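Long-range contacts in hydrogenase expression protein (Thiobacillus denitrificans, PDB 3SB1), which is of unknown function but probably assists the expression or maturation of hydrogenase: residues A102-E107 with W115-N120; G44-L49 with L74-G79; E55-L60 with I130-V135; A86-G91 with T108-V113. All blocks are in the same frame, centred on the assembly; numbering follows the deposited sequence. Where two conformers were deposited one is given.

Interaction 1. Residues A102-E107 with W115-N120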
loop_
_atom_site.group_PDB
_atom_site.type_symbol
_atom_site.label_atom_id
_atom_site.label_comp_id
_atom_site.label_asym_id
_atom_site.label_seq_id
_atom_site.Cartn_x
_atom_site.Cartn_y
_atom_site.Cartn_z
ATOM N N ALA A 102 -3.907 -13.224 -6.984
ATOM C CA ALA A 102 -3.000 -12.303 -6.325
ATOM C C ALA A 102 -2.699 -11.111 -7.217
ATOM O O ALA A 102 -2.514 -11.243 -8.434
ATOM C CB ALA A 102 -1.684 -13.026 -6.009
ATOM N N SER A 103 -2.562 -9.970 -6.598
ATOM C CA SER A 103 -2.170 -8.776 -7.339
ATOM C C SER A 103 -0.879 -8.160 -6.780
ATOM O O SER A 103 -0.550 -8.338 -5.616
ATOM C CB SER A 103 -3.243 -7.724 -7.243
ATOM O OG SER A 103 -4.487 -8.200 -7.681
ATOM N N THR A 104 -0.135 -7.522 -7.660
ATOM C CA THR A 104 1.027 -6.735 -7.263
ATOM C C THR A 104 0.702 -5.311 -7.699
ATOM O O THR A 104 0.262 -5.092 -8.803
ATOM C CB THR A 104 2.298 -7.182 -7.905
ATOM O OG1 THR A 104 2.096 -7.320 -9.322
ATOM C CG2 THR A 104 2.703 -8.554 -7.328
ATOM N N LEU A 105 0.904 -4.354 -6.798
ATOM C CA LEU A 105 0.660 -2.926 -7.031
ATOM C C LEU A 105 1.967 -2.294 -6.664
ATOM O O LEU A 105 2.263 -2.083 -5.480
ATOM C CB LEU A 105 -0.525 -2.373 -6.235
ATOM C CG LEU A 105 -1.767 -3.280 -6.379
ATOM C CD1 LEU A 105 -1.775 -4.357 -5.298
ATOM C CD2 LEU A 105 -3.131 -2.507 -6.372
ATOM N N ASP A 106 2.755 -1.980 -7.672
ATOM C CA ASP A 106 4.087 -1.457 -7.443
ATOM C C ASP A 106 4.212 -0.007 -7.869
ATOM O O ASP A 106 3.925 0.340 -9.026
ATOM C CB ASP A 106 5.119 -2.276 -8.203
ATOM C CG ASP A 106 5.226 -3.720 -7.682
ATOM O OD1 ASP A 106 5.076 -3.920 -6.469
ATOM O OD2 ASP A 106 5.367 -4.649 -8.501
ATOM N N GLU A 107 4.672 0.828 -6.967
ATOM C CA GLU A 107 4.922 2.212 -7.357
ATOM C C GLU A 107 6.179 2.164 -8.256
ATOM O O GLU A 107 7.167 1.427 -7.971
ATOM C CB GLU A 107 5.158 3.113 -6.142
ATOM C CG GLU A 107 5.027 4.580 -6.497
ATOM C CD GLU A 107 4.842 5.478 -5.341
ATOM O OE1 GLU A 107 5.270 5.064 -4.218
ATOM O OE2 GLU A 107 4.226 6.574 -5.578
ATOM N N TRP A 115 2.214 0.464 -11.186
ATOM C CA TRP A 115 2.096 -0.656 -12.164
ATOM C C TRP A 115 1.338 -1.774 -11.438
ATOM O O TRP A 115 1.809 -2.282 -10.421
ATOM C CB TRP A 115 3.451 -1.172 -12.601
ATOM C CG TRP A 115 3.404 -2.071 -13.787
ATOM C CD1 TRP A 115 2.948 -3.352 -13.853
ATOM C CD2 TRP A 115 3.893 -1.749 -15.104
ATOM N NE1 TRP A 115 3.080 -3.834 -15.159
ATOM C CE2 TRP A 115 3.698 -2.877 -15.917
ATOM C CE3 TRP A 115 4.557 -0.662 -15.629
ATOM C CZ2 TRP A 115 4.104 -2.915 -17.260
ATOM C CZ3 TRP A 115 4.937 -0.696 -16.986
ATOM C CH2 TRP A 115 4.708 -1.826 -17.765
ATOM N N ILE A 116 0.185 -2.138 -11.984
ATOM C CA ILE A 116 -0.696 -3.109 -11.385
ATOM C C ILE A 116 -0.798 -4.371 -12.248
ATOM O O ILE A 116 -0.919 -4.289 -13.484
ATOM C CB ILE A 116 -2.106 -2.486 -11.271
ATOM C CG1 ILE A 116 -2.009 -1.047 -10.699
ATOM C CG2 ILE A 116 -3.040 -3.396 -10.480
ATOM C CD1 ILE A 116 -1.425 -0.948 -9.326
ATOM N N ILE A 117 -0.681 -5.529 -11.604
ATOM C CA ILE A 117 -0.872 -6.793 -12.298
ATOM C C ILE A 117 -1.742 -7.686 -11.420
ATOM O O ILE A 117 -1.447 -7.851 -10.213
ATOM C CB ILE A 117 0.451 -7.570 -12.580
ATOM C CG1 ILE A 117 1.435 -6.769 -13.411
ATOM C CG2 ILE A 117 0.108 -8.973 -13.180
ATOM C CD1 ILE A 117 2.837 -7.349 -13.389
ATOM N N HIS A 118 -2.828 -8.220 -11.982
ATOM C CA HIS A 118 -3.594 -9.249 -11.258
ATOM C C HIS A 118 -3.436 -10.586 -11.975
ATOM O O HIS A 118 -3.565 -10.660 -13.164
ATOM C CB HIS A 118 -5.098 -9.014 -11.206
ATOM C CG HIS A 118 -5.795 -10.040 -10.391
ATOM N ND1 HIS A 118 -6.544 -11.077 -10.920
ATOM C CD2 HIS A 118 -5.787 -10.231 -9.043
ATOM C CE1 HIS A 118 -6.984 -11.833 -9.917
ATOM N NE2 HIS A 118 -6.539 -11.344 -8.789
ATOM N N ARG A 119 -3.129 -11.629 -11.201
ATOM C CA ARG A 119 -3.081 -12.983 -11.708
ATOM C C ARG A 119 -4.172 -13.820 -11.005
ATOM O O ARG A 119 -4.423 -13.670 -9.780
ATOM C CB ARG A 119 -1.727 -13.628 -11.419
ATOM C CG ARG A 119 -0.587 -12.989 -12.150
ATOM C CD ARG A 119 0.774 -13.608 -11.711
ATOM N NE ARG A 119 1.870 -12.883 -12.348
ATOM C CZ ARG A 119 2.301 -13.074 -13.586
ATOM N NH1 ARG A 119 1.824 -14.053 -14.366
ATOM N NH2 ARG A 119 3.318 -12.348 -14.044
ATOM N N ASN A 120 -4.788 -14.719 -11.763
ATOM C CA ASN A 120 -5.728 -15.657 -11.191
ATOM C C ASN A 120 -4.991 -16.744 -10.437
ATOM O O ASN A 120 -3.761 -16.757 -10.359
ATOM C CB ASN A 120 -6.732 -16.202 -12.192
ATOM C CG ASN A 120 -6.108 -17.036 -13.277
ATOM O OD1 ASN A 120 -4.984 -17.568 -13.126
ATOM N ND2 ASN A 120 -6.859 -17.220 -14.383
HETATM O O HOH W 1 0.222 -10.487 -9.591
HETATM O O HOH W 2 2.955 -4.868 -10.463
#
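Six backbone hydrogen bonds join A102-E107 to W115-N120, two each in the hydrogen-bonded pairs A102 with R119, T104 with I117 and D106 with W115. The straightest at hydrogen run from R119 N to A102 O and from D106 N to W115 O, both 178°. CA-H...O contacts fill in between these pairs: S103 CA lies 3.1 Å from I117 O, and I116 CA lies 3.4 Å from T104 O. On the face carrying L105 and I116, one of two deposited I116 conformers brings CD1 at a slant to 3.5 Å from L105 CB, a closeness doubtful beyond that conformer. The other face holds T104 and I117, which lie side by side and point the same way, T104 OG1 coming 3.7 Å from I117 CB. Turned between its own backbone N and carbonyl carbon (chi1 49°), that hydroxyl meets a water 2.8 Å from OG1; the same water lies 2.8 Å from W115 O and near D106 OD2, with more acceptors around it than protons to give. A second water donates to both A102 O and I117 O, one carbonyl of each strand. Farther out, R85 forms a salt bridge with D106 and a cation-pi contact with W115, whose NE1 bonds Q128. H118 is held through NE2 to the carbonyl of D100 and through ND1 to T126. The whole is a regular antiparallel beta hairpin inside the five-stranded sheet.

Interaction 2. Residues G44-L49 with L74-G79; sequences GNALPL and LPLTPG
The peptide plane joining N45 to A46 is the flat group that L76 meets: methyl CD2 of L76 sits over one face of it, 3.7 Å from N45 O and 3.7 Å from A46 CA. The N-H of the same peptide, A46 N, gives a hydrogen bond to a glycerol that probably came from the crystallisation liquor. At the side-chain amide of N45, ND2 makes a weak bond to a water 2.8 Å away, and this water donates to P75 O, so solvent links the two loops where no direct hydrogen bond does. The remaining contact is aliphatic. L76 CD2 also touches A46 CB at 3.8 Å, while L49 reaches tip to tip against two leucines, its CD2 being 3.9 Å from L74 CD1 and its CD1 4.2 Å from L76 CD1. With CG beside its backbone N (chi1 -58°), L76 spreads its two methyls between A46 and L49. L71, I69 and L84 extend this apolar patch. Each loop leads into a helix: G44-L47 forms a type I turn ahead of helix 48-63, and P75 centres an inverse gamma turn ahead of helix 78-88, where T77 and D80 make the reciprocal side-chain-to-backbone bonds of a capping box.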
loop_
_atom_site.group_PDB
_atom_site.type_symbol
_atom_site.label_atom_id
_atom_site.label_comp_id
_atom_site.label_asym_id
_atom_site.label_seq_id
_atom_site.Cartn_x
_atom_site.Cartn_y
_atom_site.Cartn_z
ATOM N N GLY A 44 7.821 -0.056 -30.970
ATOM C CA GLY A 44 8.013 1.385 -30.784
ATOM C C GLY A 44 6.728 2.026 -30.272
ATOM O O GLY A 44 6.666 3.228 -29.983
ATOM N N ASN A 45 5.702 1.208 -30.107
ATOM C CA ASN A 45 4.397 1.749 -29.772
ATOM C C ASN A 45 4.102 2.027 -28.320
ATOM O O ASN A 45 3.015 2.508 -27.993
ATOM C CB ASN A 45 3.349 0.908 -30.481
ATOM C CG ASN A 45 3.508 0.994 -31.976
ATOM O OD1 ASN A 45 3.751 2.089 -32.523
ATOM N ND2 ASN A 45 3.396 -0.137 -32.653
ATOM N N ALA A 46 5.064 1.772 -27.431
ATOM C CA ALA A 46 4.880 2.112 -26.043
ATOM C C ALA A 46 5.404 3.538 -25.750
ATOM O O ALA A 46 5.058 4.113 -24.740
ATOM C CB ALA A 46 5.578 1.113 -25.160
ATOM N N LEU A 47 6.224 4.129 -26.619
ATOM C CA LEU A 47 6.776 5.476 -26.304
ATOM C C LEU A 47 5.718 6.571 -26.083
ATOM O O LEU A 47 5.875 7.433 -25.215
ATOM C CB LEU A 47 7.838 5.896 -27.332
ATOM C CG LEU A 47 8.571 7.225 -27.108
ATOM C CD1 LEU A 47 9.125 7.391 -25.678
ATOM C CD2 LEU A 47 9.683 7.302 -28.159
ATOM N N PRO A 48 4.605 6.538 -26.831
ATOM C CA PRO A 48 3.582 7.553 -26.536
ATOM C C PRO A 48 2.979 7.500 -25.151
ATOM O O PRO A 48 2.328 8.442 -24.689
ATOM C CB PRO A 48 2.496 7.256 -27.578
ATOM C CG PRO A 48 3.234 6.730 -28.711
ATOM C CD PRO A 48 4.334 5.868 -28.119
ATOM N N LEU A 49 3.151 6.367 -24.501
ATOM C CA LEU A 49 2.608 6.197 -23.173
ATOM C C LEU A 49 3.266 7.091 -22.143
ATOM O O LEU A 49 2.627 7.440 -21.146
ATOM C CB LEU A 49 2.691 4.765 -22.737
ATOM C CG LEU A 49 1.743 3.830 -23.454
ATOM C CD1 LEU A 49 1.956 2.399 -22.915
ATOM C CD2 LEU A 49 0.270 4.193 -23.307
ATOM N N LEU A 74 -3.960 -2.728 -24.972
ATOM C CA LEU A 74 -3.171 -2.040 -26.023
ATOM C C LEU A 74 -2.443 -3.020 -26.894
ATOM O O LEU A 74 -2.073 -4.100 -26.438
ATOM C CB LEU A 74 -2.163 -1.054 -25.402
ATOM C CG LEU A 74 -2.787 0.031 -24.538
ATOM C CD1 LEU A 74 -1.741 0.894 -23.836
ATOM C CD2 LEU A 74 -3.781 0.925 -25.332
ATOM N N PRO A 75 -2.163 -2.624 -28.138
ATOM C CA PRO A 75 -1.477 -3.513 -29.087
ATOM C C PRO A 75 0.060 -3.471 -28.902
ATOM O O PRO A 75 0.800 -3.260 -29.855
ATOM C CB PRO A 75 -1.911 -2.956 -30.439
ATOM C CG PRO A 75 -2.038 -1.521 -30.193
ATOM C CD PRO A 75 -2.596 -1.372 -28.784
ATOM N N LEU A 76 0.508 -3.716 -27.677
ATOM C CA LEU A 76 1.921 -3.704 -27.327
ATOM C C LEU A 76 2.473 -5.117 -27.366
ATOM O O LEU A 76 1.790 -6.064 -26.978
ATOM C CB LEU A 76 2.094 -3.171 -25.913
ATOM C CG LEU A 76 1.580 -1.776 -25.540
ATOM C CD1 LEU A 76 1.478 -1.609 -23.989
ATOM C CD2 LEU A 76 2.441 -0.724 -26.211
ATOM N N THR A 77 3.719 -5.253 -27.803
ATOM C CA THR A 77 4.390 -6.553 -27.783
ATOM C C THR A 77 4.970 -6.757 -26.376
ATOM O O THR A 77 5.132 -5.799 -25.594
ATOM C CB THR A 77 5.596 -6.604 -28.757
ATOM O OG1 THR A 77 6.619 -5.718 -28.285
ATOM C CG2 THR A 77 5.196 -6.222 -30.196
ATOM N N PRO A 78 5.300 -8.001 -26.046
ATOM C CA PRO A 78 5.921 -8.239 -24.762
ATOM C C PRO A 78 7.175 -7.388 -24.616
ATOM O O PRO A 78 7.411 -6.858 -23.543
ATOM C CB PRO A 78 6.254 -9.727 -24.818
ATOM C CG PRO A 78 5.183 -10.288 -25.685
ATOM C CD PRO A 78 4.957 -9.258 -26.734
ATOM N N GLY A 79 7.938 -7.207 -25.688
ATOM C CA GLY A 79 9.143 -6.392 -25.636
ATOM C C GLY A 79 8.801 -4.935 -25.292
ATOM O O GLY A 79 9.550 -4.254 -24.573
HETATM O O HOH W 3 1.250 -1.956 -32.338
#

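Interaction 3. Residues E55-L60 with I130-V135; sequences EHLHHL and IEVAFV
One CH-pi contact and a set of van der Waals touches join L60, L57 and H56 to V132, A133 and F134; no hydrogen bond crosses. In the CH-pi contact, L60 CD2 stands over the centre of the F134 ring, 4.0 Å from its centroid and 10° off the ring normal. The neighbouring branch, L60 CD1, touches F134 CE2 at 3.6 Å, so the leucine fork overlies both the middle and one side of the ring. Having CG anti to the backbone N (chi1 178°) carries L60 across to the loop, where CD2 also meets A133 CA at 3.6 Å. The other van der Waals contacts centre on V132: its CG1 fits 3.7 Å from L57 CD2, the two side chains crossing at about a right angle, and, methyl against carbonyl, 3.7 Å from H56 O, while its CG2 lies 3.8 Å from H56 CB. H56 therefore packs through its stem, leaving NE2 to bond E52. V146 and R143 of the second subunit pack on L57 and F134. Helix 55-60 and strand 130-132 pass 9.1 Å apart at 34° between their directions, an arrangement characteristic of a helix packed on one face of a beta sheet, here beside the dimer interface.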
loop_
_atom_site.group_PDB
_atom_site.type_symbol
_atom_site.label_atom_id
_atom_site.label_comp_id
_atom_site.label_asym_id
_atom_site.label_seq_id
_atom_site.Cartn_x
_atom_site.Cartn_y
_atom_site.Cartn_z
ATOM N N GLU A 55 0.261 13.452 -18.816
ATOM C CA GLU A 55 -1.022 14.129 -18.860
ATOM C C GLU A 55 -1.912 13.657 -17.709
ATOM O O GLU A 55 -2.583 14.485 -17.072
ATOM C CB GLU A 55 -1.737 13.858 -20.167
ATOM C CG GLU A 55 -1.019 14.323 -21.448
ATOM C CD GLU A 55 -1.572 13.629 -22.719
ATOM O OE1 GLU A 55 -2.447 12.722 -22.604
ATOM O OE2 GLU A 55 -1.103 13.969 -23.828
ATOM N N HIS A 56 -1.923 12.356 -17.468
ATOM C CA HIS A 56 -2.698 11.837 -16.321
ATOM C C HIS A 56 -2.214 12.421 -14.991
ATOM O O HIS A 56 -3.009 12.687 -14.065
ATOM C CB HIS A 56 -2.711 10.317 -16.309
ATOM C CG HIS A 56 -3.456 9.732 -17.438
ATOM N ND1 HIS A 56 -4.597 10.325 -17.934
ATOM C CD2 HIS A 56 -3.282 8.597 -18.144
ATOM C CE1 HIS A 56 -5.094 9.572 -18.900
ATOM N NE2 HIS A 56 -4.308 8.528 -19.057
ATOM N N LEU A 57 -0.890 12.586 -14.832
ATOM C CA LEU A 57 -0.340 13.212 -13.650
ATOM C C LEU A 57 -0.829 14.650 -13.469
ATOM O O LEU A 57 -1.216 15.031 -12.351
ATOM C CB LEU A 57 1.175 13.144 -13.645
ATOM C CG LEU A 57 1.827 11.814 -13.318
ATOM C CD1 LEU A 57 3.305 11.800 -13.762
ATOM C CD2 LEU A 57 1.674 11.483 -11.788
ATOM N N HIS A 58 -0.843 15.421 -14.556
ATOM C CA HIS A 58 -1.354 16.770 -14.511
ATOM C C HIS A 58 -2.844 16.737 -14.050
ATOM O O HIS A 58 -3.239 17.515 -13.210
ATOM C CB HIS A 58 -1.237 17.401 -15.872
ATOM C CG HIS A 58 -1.644 18.837 -15.903
ATOM N ND1 HIS A 58 -2.879 19.250 -16.361
ATOM C CD2 HIS A 58 -0.980 19.953 -15.536
ATOM C CE1 HIS A 58 -2.944 20.569 -16.295
ATOM N NE2 HIS A 58 -1.808 21.020 -15.795
ATOM N N HIS A 59 -3.615 15.799 -14.606
ATOM C CA HIS A 59 -5.042 15.665 -14.310
ATOM C C HIS A 59 -5.261 15.337 -12.833
ATOM O O HIS A 59 -6.142 15.893 -12.173
ATOM C CB HIS A 59 -5.670 14.584 -15.195
ATOM C CG HIS A 59 -7.150 14.474 -15.047
ATOM N ND1 HIS A 59 -7.997 15.423 -15.557
ATOM C CD2 HIS A 59 -7.932 13.555 -14.437
ATOM C CE1 HIS A 59 -9.249 15.088 -15.292
ATOM N NE2 HIS A 59 -9.236 13.947 -14.635
ATOM N N LEU A 60 -4.452 14.420 -12.312
ATOM C CA LEU A 60 -4.557 14.006 -10.928
ATOM C C LEU A 60 -4.286 15.218 -10.031
ATOM O O LEU A 60 -5.015 15.456 -9.070
ATOM C CB LEU A 60 -3.531 12.921 -10.649
ATOM C CG LEU A 60 -3.491 12.430 -9.217
ATOM C CD1 LEU A 60 -4.764 11.774 -8.778
ATOM C CD2 LEU A 60 -2.283 11.478 -8.993
ATOM N N ILE A 130 -1.561 0.629 -15.709
ATOM C CA ILE A 130 -0.909 1.706 -14.983
ATOM C C ILE A 130 -2.046 2.460 -14.276
ATOM O O ILE A 130 -3.133 2.680 -14.837
ATOM C CB ILE A 130 -0.184 2.732 -15.882
ATOM C CG1 ILE A 130 0.848 2.090 -16.797
ATOM C CG2 ILE A 130 0.495 3.788 -14.985
ATOM C CD1 ILE A 130 2.003 1.498 -16.072
ATOM N N GLU A 131 -1.826 2.803 -13.021
ATOM C CA GLU A 131 -2.805 3.609 -12.268
ATOM C C GLU A 131 -2.084 4.865 -11.833
ATOM O O GLU A 131 -1.000 4.774 -11.264
ATOM C CB GLU A 131 -3.386 2.826 -11.103
ATOM C CG GLU A 131 -4.536 3.510 -10.400
ATOM C CD GLU A 131 -5.200 2.587 -9.326
ATOM O OE1 GLU A 131 -4.713 1.479 -9.049
ATOM O OE2 GLU A 131 -6.241 2.979 -8.794
ATOM N N VAL A 132 -2.607 6.041 -12.253
ATOM C CA VAL A 132 -2.055 7.319 -11.876
ATOM C C VAL A 132 -2.970 7.791 -10.732
ATOM O O VAL A 132 -4.139 8.097 -10.917
ATOM C CB VAL A 132 -1.934 8.254 -13.020
ATOM C CG1 VAL A 132 -1.506 9.668 -12.516
ATOM C CG2 VAL A 132 -1.009 7.681 -14.136
ATOM N N ALA A 133 -2.414 7.812 -9.535
ATOM C CA ALA A 133 -3.157 8.020 -8.295
ATOM C C ALA A 133 -2.228 8.256 -7.137
ATOM O O ALA A 133 -1.046 7.868 -7.179
ATOM C CB ALA A 133 -3.995 6.720 -8.027
ATOM N N PHE A 134 -2.758 8.851 -6.057
ATOM C CA PHE A 134 -1.992 9.013 -4.854
ATOM C C PHE A 134 -1.761 7.650 -4.130
ATOM O O PHE A 134 -0.714 7.429 -3.512
ATOM C CB PHE A 134 -2.573 10.093 -3.926
ATOM C CG PHE A 134 -2.700 11.420 -4.590
ATOM C CD1 PHE A 134 -1.556 12.158 -4.895
ATOM C CD2 PHE A 134 -3.940 11.955 -4.959
ATOM C CE1 PHE A 134 -1.635 13.394 -5.546
ATOM C CE2 PHE A 134 -4.006 13.200 -5.594
ATOM C CZ PHE A 134 -2.879 13.910 -5.889
ATOM N N VAL A 135 -2.700 6.739 -4.299
ATOM C CA VAL A 135 -2.553 5.365 -3.799
ATOM C C VAL A 135 -3.555 4.546 -4.625
ATOM O O VAL A 135 -4.634 5.037 -4.952
ATOM C CB VAL A 135 -2.763 5.214 -2.294
ATOM C CG1 VAL A 135 -4.179 5.590 -1.927
ATOM C CG2 VAL A 135 -2.431 3.782 -1.865
#

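Interaction 4. Residues A86-G91 with T108-V113; sequences AELGGG and TAFPGV
L88, in the last turn of helix 78-88, meets the connection of the hairpin between strands 102-107 and 113-119, a loop built from an ST turn at T108 and a type II beta turn from F110 to V113. The side chains of L88 and F110 cross at about a right angle, with L88 CD2 4.0 Å from F110 CD2. The ring edge of F110 is turned to the helix end, E87 O lying near its plane, 4.1 Å from CE2. Closer to the backbone, L88 CB packs 3.9 Å from T108 CG2, and its CD1 reaches toward V113 CG1. L50, I53 and I130 add to the surroundings of L88, and A152 of the second subunit packs on F110. The backbone then ties the pieces together: A109 N donates to L88 O over 2.9 Å, which gives a carbonyl of the closing helical turn a partner. Helical geometry ends at G89, whose phi is positive. Beyond it the chain runs alongside the loop through CA-H...O contacts, T108 CA to G89 O at 3.2 Å and G91 CA to T108 O at 3.1 Å. With chi1 at 69° the T108 hydroxyl folds back over its own backbone, where OG1 accepts from F110 N and donates to V113 O from above the carbonyl plane, and V113 O takes a further bond from T108 N.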
loop_
_atom_site.group_PDB
_atom_site.type_symbol
_atom_site.label_atom_id
_atom_site.label_comp_id
_atom_site.label_asym_id
_atom_site.label_seq_id
_atom_site.Cartn_x
_atom_site.Cartn_y
_atom_site.Cartn_z
ATOM N N ALA A 86 10.794 -1.218 -17.564
ATOM C CA ALA A 86 12.192 -0.871 -17.257
ATOM C C ALA A 86 12.414 0.644 -17.220
ATOM O O ALA A 86 13.191 1.165 -16.384
ATOM C CB ALA A 86 13.108 -1.513 -18.279
ATOM N N GLU A 87 11.753 1.358 -18.127
ATOM C CA GLU A 87 11.869 2.798 -18.163
ATOM C C GLU A 87 11.263 3.527 -16.962
ATOM O O GLU A 87 11.790 4.534 -16.461
ATOM C CB GLU A 87 11.222 3.296 -19.432
ATOM C CG GLU A 87 11.143 4.780 -19.529
ATOM C CD GLU A 87 12.531 5.442 -19.633
ATOM O OE1 GLU A 87 13.485 4.805 -20.143
ATOM O OE2 GLU A 87 12.651 6.586 -19.162
ATOM N N LEU A 88 10.100 3.056 -16.512
ATOM C CA LEU A 88 9.434 3.636 -15.362
ATOM C C LEU A 88 10.108 3.291 -14.040
ATOM O O LEU A 88 9.971 4.030 -13.067
ATOM C CB LEU A 88 7.967 3.247 -15.348
ATOM C CG LEU A 88 7.123 3.761 -16.515
ATOM C CD1 LEU A 88 5.658 3.246 -16.414
ATOM C CD2 LEU A 88 7.120 5.286 -16.509
ATOM N N GLY A 89 10.803 2.160 -14.029
ATOM C CA GLY A 89 11.544 1.720 -12.869
ATOM C C GLY A 89 10.729 1.309 -11.669
ATOM O O GLY A 89 9.501 1.250 -11.690
ATOM N N GLY A 90 11.450 1.045 -10.581
ATOM C CA GLY A 90 10.816 0.620 -9.335
ATOM C C GLY A 90 10.956 1.726 -8.351
ATOM O O GLY A 90 11.955 2.422 -8.312
ATOM N N GLY A 91 9.916 1.901 -7.530
ATOM C CA GLY A 91 9.875 2.948 -6.565
ATOM C C GLY A 91 9.871 2.499 -5.125
ATOM O O GLY A 91 10.176 1.335 -4.807
ATOM N N THR A 108 6.146 2.912 -9.334
ATOM C CA THR A 108 7.315 3.058 -10.202
ATOM C C THR A 108 8.276 4.101 -9.576
ATOM O O THR A 108 8.057 4.637 -8.485
ATOM C CB THR A 108 6.933 3.514 -11.618
ATOM O OG1 THR A 108 6.463 4.868 -11.588
ATOM C CG2 THR A 108 5.847 2.571 -12.177
ATOM N N ALA A 109 9.365 4.415 -10.285
ATOM C CA ALA A 109 10.285 5.409 -9.798
ATOM C C ALA A 109 9.663 6.827 -9.778
ATOM O O ALA A 109 10.248 7.745 -9.186
ATOM C CB ALA A 109 11.539 5.476 -10.673
ATOM N N PHE A 110 8.524 6.994 -10.443
ATOM C CA PHE A 110 7.788 8.247 -10.532
ATOM C C PHE A 110 6.604 8.234 -9.541
ATOM O O PHE A 110 5.635 7.513 -9.746
ATOM C CB PHE A 110 7.248 8.458 -11.950
ATOM C CG PHE A 110 8.334 8.584 -12.987
ATOM C CD1 PHE A 110 8.937 9.828 -13.190
ATOM C CD2 PHE A 110 8.845 7.492 -13.633
ATOM C CE1 PHE A 110 9.889 9.986 -14.118
ATOM C CE2 PHE A 110 9.890 7.643 -14.559
ATOM C CZ PHE A 110 10.418 8.917 -14.780
ATOM N N PRO A 111 6.674 9.017 -8.456
ATOM C CA PRO A 111 5.583 9.046 -7.487
ATOM C C PRO A 111 4.250 9.336 -8.151
ATOM O O PRO A 111 4.168 10.216 -9.022
ATOM C CB PRO A 111 5.966 10.204 -6.581
ATOM C CG PRO A 111 7.498 10.109 -6.570
ATOM C CD PRO A 111 7.872 9.739 -7.957
ATOM N N GLY A 112 3.232 8.600 -7.729
ATOM C CA GLY A 112 1.889 8.723 -8.312
ATOM C C GLY A 112 1.630 7.794 -9.502
ATOM O O GLY A 112 0.517 7.751 -10.027
ATOM N N VAL A 113 2.662 7.098 -9.994
ATOM C CA VAL A 113 2.524 6.189 -11.134
ATOM C C VAL A 113 2.765 4.792 -10.676
ATOM O O VAL A 113 3.877 4.458 -10.237
ATOM C CB VAL A 113 3.495 6.573 -12.260
ATOM C CG1 VAL A 113 3.278 5.657 -13.510
ATOM C CG2 VAL A 113 3.406 8.089 -12.633
#

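In the fold
Interactions 1, 3 and 4 touch one another around the sheet, while interaction 2 stands apart at the start of helices 48-63 and 78-88, its nearest atoms about 7 Å from interaction 1 and about 6 Å from interaction 3. Interaction 4 closes the end of the hairpin of interaction 1: E107 O lies 2.8 Å from G91 N and E107 OE2 3.1 Å from G112 N, both probable hydrogen bonds. Interactions 3 and 4, centres 12 Å apart, share a probable bond from A133 N to G112 O, 3.0 Å, and both touch the second subunit. W115 packs on I130, joining interactions 1 and 3, though the closeness of I130 CD1 to W115 CE3 rests on one of two conformers and is doubtful. A glycerol, probably from the crystallisation liquor, bonds A46 N beside interaction 2.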